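Local coordinates for ESAT-6-like protein MAB_3112 (Mycobacterium abscessus, PDB 4I0X) that is of unknown function but, as a secreted ESAT-6-like WXG100 protein, pairs with its partner MAB_3113 to form the EsxEF complex, at residues Ser25-Arg28 and Asp29-Leu33; Met52-Gly55 and Ala56-Trp60; Ala62-Asp65 and Ile66-Leu70. The protein carries 4 engineered substitutions. One frame throughout, in Å; residues are numbered along the deposited sequence.

Contact 1: residues Ser25-Arg28 and Asp29-Leu33; sequences SLDR and DVQSL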
loop_
_atom_site.group_PDB
_atom_site.type_symbol
_atom_site.label_atom_id
_atom_site.label_comp_id
_atom_site.label_asym_id
_atom_site.label_seq_id
_atom_site.Cartn_x
_atom_site.Cartn_y
_atom_site.Cartn_z
ATOM N N SER A 25 -8.494 2.288 8.424
ATOM C CA SER A 25 -8.129 3.087 9.591
ATOM C C SER A 25 -7.585 4.463 9.188
ATOM O O SER A 25 -7.969 5.504 9.752
ATOM C CB SER A 25 -7.139 2.320 10.482
ATOM O OG SER A 25 -6.799 3.060 11.643
ATOM N N LEU A 26 -6.742 4.493 8.183
ATOM C CA LEU A 26 -6.163 5.756 7.750
ATOM C C LEU A 26 -7.216 6.625 7.088
ATOM O O LEU A 26 -7.170 7.818 7.183
ATOM C CB LEU A 26 -5.033 5.523 6.758
ATOM C CG LEU A 26 -3.686 5.250 7.370
ATOM C CD1 LEU A 26 -2.797 4.667 6.296
ATOM C CD2 LEU A 26 -3.102 6.546 7.992
ATOM N N ASP A 27 -8.153 6.001 6.397
ATOM C CA ASP A 27 -9.217 6.725 5.721
ATOM C C ASP A 27 -10.073 7.466 6.740
ATOM O O ASP A 27 -10.353 8.659 6.588
ATOM C CB ASP A 27 -10.091 5.790 4.891
ATOM C CG ASP A 27 -11.100 6.555 4.057
ATOM O OD1 ASP A 27 -10.694 7.453 3.308
ATOM O OD2 ASP A 27 -12.301 6.316 4.188
ATOM N N ARG A 28 -10.392 6.805 7.838
ATOM C CA ARG A 28 -11.122 7.468 8.897
ATOM C C ARG A 28 -10.324 8.639 9.497
ATOM O O ARG A 28 -10.857 9.736 9.735
ATOM C CB ARG A 28 -11.516 6.462 9.958
ATOM C CG ARG A 28 -12.583 5.472 9.459
ATOM C CD ARG A 28 -13.129 4.618 10.583
ATOM N NE ARG A 28 -12.144 3.704 11.154
ATOM C CZ ARG A 28 -11.921 2.459 10.722
ATOM N NH1 ARG A 28 -12.589 1.972 9.681
ATOM N NH2 ARG A 28 -11.006 1.698 11.321
ATOM N N ASP A 29 -9.050 8.419 9.723
ATOM C CA ASP A 29 -8.205 9.469 10.301
ATOM C C ASP A 29 -8.121 10.672 9.373
ATOM O O ASP A 29 -8.264 11.831 9.801
ATOM C CB ASP A 29 -6.789 8.969 10.514
ATOM C CG ASP A 29 -6.663 7.961 11.633
ATOM O OD1 ASP A 29 -7.587 7.810 12.462
ATOM O OD2 ASP A 29 -5.594 7.327 11.693
ATOM N N VAL A 30 -7.864 10.402 8.100
ATOM C CA VAL A 30 -7.728 11.459 7.118
ATOM C C VAL A 30 -8.989 12.249 7.004
ATOM O O VAL A 30 -8.940 13.469 7.054
ATOM C CB VAL A 30 -7.331 10.948 5.735
ATOM C CG1 VAL A 30 -7.451 12.090 4.718
ATOM C CG2 VAL A 30 -5.907 10.396 5.766
ATOM N N GLN A 31 -10.121 11.571 6.810
ATOM C CA GLN A 31 -11.395 12.276 6.728
ATOM C C GLN A 31 -11.654 13.135 7.974
ATOM O O GLN A 31 -12.259 14.187 7.861
ATOM C CB GLN A 31 -12.575 11.314 6.540
ATOM C CG GLN A 31 -12.502 10.490 5.257
ATOM C CD GLN A 31 -12.096 11.312 4.033
ATOM O OE1 GLN A 31 -12.575 12.437 3.816
ATOM N NE2 GLN A 31 -11.209 10.743 3.221
ATOM N N SER A 32 -11.211 12.704 9.155
ATOM C CA SER A 32 -11.513 13.498 10.358
ATOM C C SER A 32 -10.793 14.853 10.309
ATOM O O SER A 32 -11.193 15.790 11.019
ATOM C CB SER A 32 -11.134 12.751 11.645
ATOM O OG SER A 32 -9.721 12.769 11.832
ATOM N N LEU A 33 -9.726 14.964 9.516
ATOM C CA LEU A 33 -8.991 16.244 9.492
ATOM C C LEU A 33 -9.776 17.378 8.832
ATOM O O LEU A 33 -9.528 18.547 9.112
ATOM C CB LEU A 33 -7.669 16.105 8.763
ATOM C CG LEU A 33 -6.664 15.155 9.382
ATOM C CD1 LEU A 33 -5.550 15.046 8.366
ATOM C CD2 LEU A 33 -6.169 15.650 10.759
HETATM O O HOH W 1 -4.812 5.041 11.923
HETATM O O HOH W 2 -9.181 5.313 12.546
#
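Gln31 reaches back along the helix toward Asp27, one turn earlier, on the last turns of the first helix of a WXG100 helical hairpin. Its amide NE2 gives a weak hydrogen bond to Asp27 OD1 at 3.3 Å. With CG beside the backbone N (chi1 -61°), Gln31 CG lies 3.1 Å from Asp27 O; the bend at chi2 then turns the amide, which stands out from the helix beside the Asp27 carboxylate, so that NE2 comes to OD1. Carboxylate and amide planes stand 52° apart, so the two groups meet askew and not as a flat pair. The stronger hold on Asp27 OD1 comes from the indole NE1 of Trp49, on helix 40-72; this ties the carboxylate to the facing helix and so presumably steadies the acceptor of the weak Gln31 bond.

On the far flank of the helix, Ser25 and Asp29 are joined through solvent. Water 2 donates to Asp29 OD1 at 3.0 Å and is only weakly bonded to Ser25 OG. A second water spans Ser25 OG and Asp29 OD2, though its approach to the carboxylate is doubtfully short. Asp29 OD2 also has a long, weak ion pair with Arg22 of the MAB_3113 chain. Leu26 and Val30 line the buried side, both against Trp49 and against the partner chain. Behind the side chains run i to i+4 backbone bonds, the straightest from Gln31 N to Asp27 O at 171°. One turn on, Ser32 OG turns back and donates to Asp29 O, with an O...O distance of 2.7 Å.

Contact 2: residues Met52-Gly55 and Ala56-Trp60; sequences MQDG and ATKVW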
loop_
_atom_site.group_PDB
_atom_site.type_symbol
_atom_site.label_atom_id
_atom_site.label_comp_id
_atom_site.label_asym_id
_atom_site.label_seq_id
_atom_site.Cartn_x
_atom_site.Cartn_y
_atom_site.Cartn_z
ATOM N N MET A 52 -3.430 7.714 -2.705
ATOM C CA MET A 52 -2.864 6.694 -1.837
ATOM C C MET A 52 -3.816 5.471 -1.556
ATOM O O MET A 52 -3.414 4.305 -1.610
ATOM C CB MET A 52 -2.425 7.370 -0.537
ATOM C CG MET A 52 -1.677 6.514 0.362
ATOM S SD MET A 52 -0.786 7.411 1.674
ATOM C CE MET A 52 0.115 5.974 2.198
ATOM N N GLN A 53 -5.068 5.745 -1.230
ATOM C CA GLN A 53 -6.043 4.732 -0.935
ATOM C C GLN A 53 -6.325 3.908 -2.196
ATOM O O GLN A 53 -6.530 2.701 -2.128
ATOM C CB GLN A 53 -7.312 5.410 -0.455
ATOM C CG GLN A 53 -8.403 4.487 -0.033
ATOM C CD GLN A 53 -9.646 5.255 0.371
ATOM O OE1 GLN A 53 -10.102 6.150 -0.348
ATOM N NE2 GLN A 53 -10.187 4.933 1.537
ATOM N N ASP A 54 -6.340 4.563 -3.347
ATOM C CA ASP A 54 -6.528 3.856 -4.599
ATOM C C ASP A 54 -5.372 2.877 -4.797
ATOM O O ASP A 54 -5.591 1.740 -5.177
ATOM C CB ASP A 54 -6.684 4.844 -5.771
ATOM C CG ASP A 54 -7.031 4.157 -7.104
ATOM O OD1 ASP A 54 -8.154 3.585 -7.221
ATOM O OD2 ASP A 54 -6.203 4.247 -8.056
ATOM N N GLY A 55 -4.147 3.300 -4.495
ATOM C CA GLY A 55 -3.009 2.428 -4.668
ATOM C C GLY A 55 -3.084 1.240 -3.720
ATOM O O GLY A 55 -2.841 0.091 -4.085
ATOM N N ALA A 56 -3.467 1.526 -2.502
ATOM C CA ALA A 56 -3.575 0.526 -1.450
ATOM C C ALA A 56 -4.593 -0.541 -1.815
ATOM O O ALA A 56 -4.321 -1.727 -1.712
ATOM C CB ALA A 56 -3.917 1.204 -0.109
ATOM N N THR A 57 -5.745 -0.121 -2.317
ATOM C CA THR A 57 -6.756 -1.048 -2.833
ATOM C C THR A 57 -6.259 -1.975 -3.963
ATOM O O THR A 57 -6.519 -3.184 -3.958
ATOM C CB THR A 57 -7.969 -0.253 -3.324
ATOM O OG1 THR A 57 -8.427 0.562 -2.239
ATOM C CG2 THR A 57 -9.095 -1.169 -3.809
ATOM N N LYS A 58 -5.576 -1.401 -4.943
ATOM C CA LYS A 58 -5.015 -2.186 -6.028
ATOM C C LYS A 58 -3.977 -3.190 -5.473
ATOM O O LYS A 58 -3.895 -4.329 -5.935
ATOM C CB LYS A 58 -4.371 -1.277 -7.073
ATOM C CG LYS A 58 -5.354 -0.354 -7.782
ATOM C CD LYS A 58 -4.697 0.472 -8.905
ATOM C CE LYS A 58 -5.554 1.699 -9.221
ATOM N NZ LYS A 58 -4.974 2.619 -10.240
ATOM N N VAL A 59 -3.176 -2.763 -4.502
ATOM C CA VAL A 59 -2.214 -3.700 -3.896
ATOM C C VAL A 59 -2.944 -4.874 -3.212
ATOM O O VAL A 59 -2.602 -6.033 -3.395
ATOM C CB VAL A 59 -1.278 -2.992 -2.875
ATOM C CG1 VAL A 59 -0.483 -4.022 -2.055
ATOM C CG2 VAL A 59 -0.342 -2.029 -3.570
ATOM N N TRP A 60 -3.975 -4.544 -2.447
ATOM C CA TRP A 60 -4.741 -5.506 -1.659
ATOM C C TRP A 60 -5.377 -6.511 -2.586
ATOM O O TRP A 60 -5.369 -7.700 -2.315
ATOM C CB TRP A 60 -5.865 -4.789 -0.860
ATOM C CG TRP A 60 -6.867 -5.733 -0.220
ATOM C CD1 TRP A 60 -6.795 -6.261 1.038
ATOM C CD2 TRP A 60 -8.042 -6.287 -0.810
ATOM N NE1 TRP A 60 -7.855 -7.101 1.279
ATOM C CE2 TRP A 60 -8.636 -7.141 0.156
ATOM C CE3 TRP A 60 -8.650 -6.165 -2.059
ATOM C CZ2 TRP A 60 -9.806 -7.848 -0.090
ATOM C CZ3 TRP A 60 -9.825 -6.880 -2.299
ATOM C CH2 TRP A 60 -10.383 -7.706 -1.319
#
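The backbone is regular alpha helix, with Ala56, Thr57, Lys58 and Val59 each donating N-H to the carbonyl four residues back, in a central part of the second helix of the WXG100 hairpin. Thr57 adds a side-chain bond to this pattern. Its OG1 donates to Gln53 O at 2.9 Å, the same carbonyl that takes Thr57 N, also at 2.9 Å. The two donors come from opposite faces of the carbonyl plane, OG1 tilted 31° from it, so one oxygen is gripped twice by one residue. OG1 lies anti to its own carbonyl carbon (chi1 -56°), which points the hydroxyl back toward the preceding turn and satisfies it within its own helix.

On a neighbouring flank, Lys58 CG lies beside its backbone N (chi1 -64°), and the chain, extended beyond it, runs outward and back along the helix to Asp54. The two side chains slant across each other, and a salt bridge joins Asp54 OD2 to Lys58 NZ at 3.0 Å, although the position of OD2 is less sure. Lys58 NZ has a second and stronger partner in Glu71 of the MAB_3113 chain. Glu71 also lies near Asp54 OD2, so the ammonium group probably offsets the closeness of two like charges at the subunit interface.

Gly55 and Ala56 are buried. Met52 and Ala56 both pack on Leu72 of the MAB_3113 chain, whereas Gln53 faces helix 4-32 at Ser23 and Asp27. Val59 bridges the two surroundings, touching Met19 of helix 4-32 and Ala68 of the partner chain, while its CG2 rests 3.3 Å from Gly55 O.

Contact 3: residues Ala62-Asp65 and Ile66-Leu70; sequences ALTD and IASTL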
loop_
_atom_site.group_PDB
_atom_site.type_symbol
_atom_site.label_atom_id
_atom_site.label_comp_id
_atom_site.label_asym_id
_atom_site.label_seq_id
_atom_site.Cartn_x
_atom_site.Cartn_y
_atom_site.Cartn_z
ATOM N N ALA A 62 -4.336 -7.321 -5.622
ATOM C CA ALA A 62 -3.313 -8.141 -6.267
ATOM C C ALA A 62 -2.814 -9.210 -5.305
ATOM O O ALA A 62 -2.617 -10.355 -5.709
ATOM C CB ALA A 62 -2.160 -7.286 -6.766
ATOM N N LEU A 63 -2.643 -8.843 -4.044
ATOM C CA LEU A 63 -2.231 -9.788 -2.999
ATOM C C LEU A 63 -3.233 -10.912 -2.781
ATOM O O LEU A 63 -2.866 -12.047 -2.687
ATOM C CB LEU A 63 -1.985 -9.083 -1.645
ATOM C CG LEU A 63 -0.728 -8.237 -1.615
ATOM C CD1 LEU A 63 -0.711 -7.347 -0.416
ATOM C CD2 LEU A 63 0.542 -9.101 -1.663
ATOM N N THR A 64 -4.493 -10.570 -2.705
ATOM C CA THR A 64 -5.555 -11.525 -2.558
ATOM C C THR A 64 -5.634 -12.478 -3.729
ATOM O O THR A 64 -5.842 -13.664 -3.545
ATOM C CB THR A 64 -6.892 -10.761 -2.428
ATOM O OG1 THR A 64 -6.879 -10.022 -1.191
ATOM C CG2 THR A 64 -8.030 -11.682 -2.441
ATOM N N ASP A 65 -5.508 -11.946 -4.935
ATOM C CA ASP A 65 -5.493 -12.779 -6.134
ATOM C C ASP A 65 -4.356 -13.776 -6.098
ATOM O O ASP A 65 -4.579 -14.943 -6.270
ATOM C CB ASP A 65 -5.377 -11.932 -7.405
ATOM C CG ASP A 65 -6.581 -11.044 -7.626
ATOM O OD1 ASP A 65 -7.641 -11.300 -7.008
ATOM O OD2 ASP A 65 -6.462 -10.086 -8.424
ATOM N N ILE A 66 -3.126 -13.333 -5.891
ATOM C CA ILE A 66 -2.034 -14.295 -5.952
ATOM C C ILE A 66 -2.146 -15.258 -4.772
ATOM O O ILE A 66 -1.807 -16.415 -4.893
ATOM C CB ILE A 66 -0.631 -13.598 -5.981
ATOM C CG1 ILE A 66 0.484 -14.545 -6.430
ATOM C CG2 ILE A 66 -0.272 -13.060 -4.624
ATOM C CD1 ILE A 66 0.183 -15.332 -7.636
ATOM N N ALA A 67 -2.591 -14.773 -3.622
ATOM C CA ALA A 67 -2.743 -15.662 -2.457
ATOM C C ALA A 67 -3.687 -16.799 -2.798
ATOM O O ALA A 67 -3.404 -17.945 -2.518
ATOM C CB ALA A 67 -3.240 -14.889 -1.236
ATOM N N SER A 68 -4.819 -16.475 -3.404
ATOM C CA SER A 68 -5.832 -17.478 -3.755
ATOM C C SER A 68 -5.338 -18.457 -4.808
ATOM O O SER A 68 -5.553 -19.658 -4.693
ATOM C CB SER A 68 -7.077 -16.773 -4.257
ATOM O OG SER A 68 -7.561 -15.931 -3.230
ATOM N N THR A 69 -4.706 -17.929 -5.852
ATOM C CA THR A 69 -4.173 -18.772 -6.918
ATOM C C THR A 69 -3.135 -19.730 -6.364
ATOM O O THR A 69 -3.161 -20.916 -6.664
ATOM C CB THR A 69 -3.614 -17.912 -8.068
ATOM O OG1 THR A 69 -4.656 -17.067 -8.545
ATOM C CG2 THR A 69 -3.148 -18.760 -9.217
ATOM N N LEU A 70 -2.224 -19.242 -5.539
ATOM C CA LEU A 70 -1.231 -20.125 -4.921
ATOM C C LEU A 70 -1.857 -21.130 -3.951
ATOM O O LEU A 70 -1.365 -22.228 -3.802
ATOM C CB LEU A 70 -0.207 -19.291 -4.148
ATOM C CG LEU A 70 0.800 -18.463 -4.938
ATOM C CD1 LEU A 70 1.609 -17.687 -3.937
ATOM C CD2 LEU A 70 1.693 -19.372 -5.795
#
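Ser68 folds back on Thr64, one helical turn earlier. Its CB lies 3.4 Å from Thr64 O, and with OG anti to its own carbonyl carbon (chi1 -60°) the hydroxyl swings toward the same oxygen and donates to it at 2.9 Å. Ser68 N binds Thr64 O as well, at 3.0 Å; the amide and the hydroxyl arrive from opposite faces of the carbonyl plane.

The next residue repeats the theme with a different approach. Thr69 N meets Asp65 O almost in line with the carbonyl bond (C=O...N 162°), while Thr69 OG1 donates from above the plane, 39° out of it, at 3.1 Å. Two successive carbonyls on this flank of helix 40-72 are thus each held by two donors, a backbone amide and a hydroxyl, as serine and threonine often do within helices. The hydroxyl of Thr64 makes the same sort of link one turn back, to Trp60 O.

Away from these hydroxyls, Ile66 CG2 lies 3.4 Å from Leu63 O. Leu63 packs on Leu15 and Met19 of helix 4-32 and on Leu37 of the MAB_3113 chain. Ile66 touches Ala61 of that chain, and Leu70 its Trp50, so this part of helix 40-72 sits between its hairpin partner and the second subunit.

From the N terminus, helix 4-32 carries contact 1 near its end; the chain then turns through the connection that precedes helix 40-72, which holds contacts 2 and 3 in succession. Each contact spans neighbouring turns of one helix, so none closes a loop, and the three follow in series without nesting or crossing. Contacts 1 and 2, centres about 15 Å apart, touch across the hairpin where Asp27 OD1 lies 3.1 Å from Gln53 NE2. Contact 3 lies on the other side of the chain's centre from contact 1, their centres about 28 Å apart. All three border the MAB_3113 chain, so the series follows the subunit interface along the hairpin.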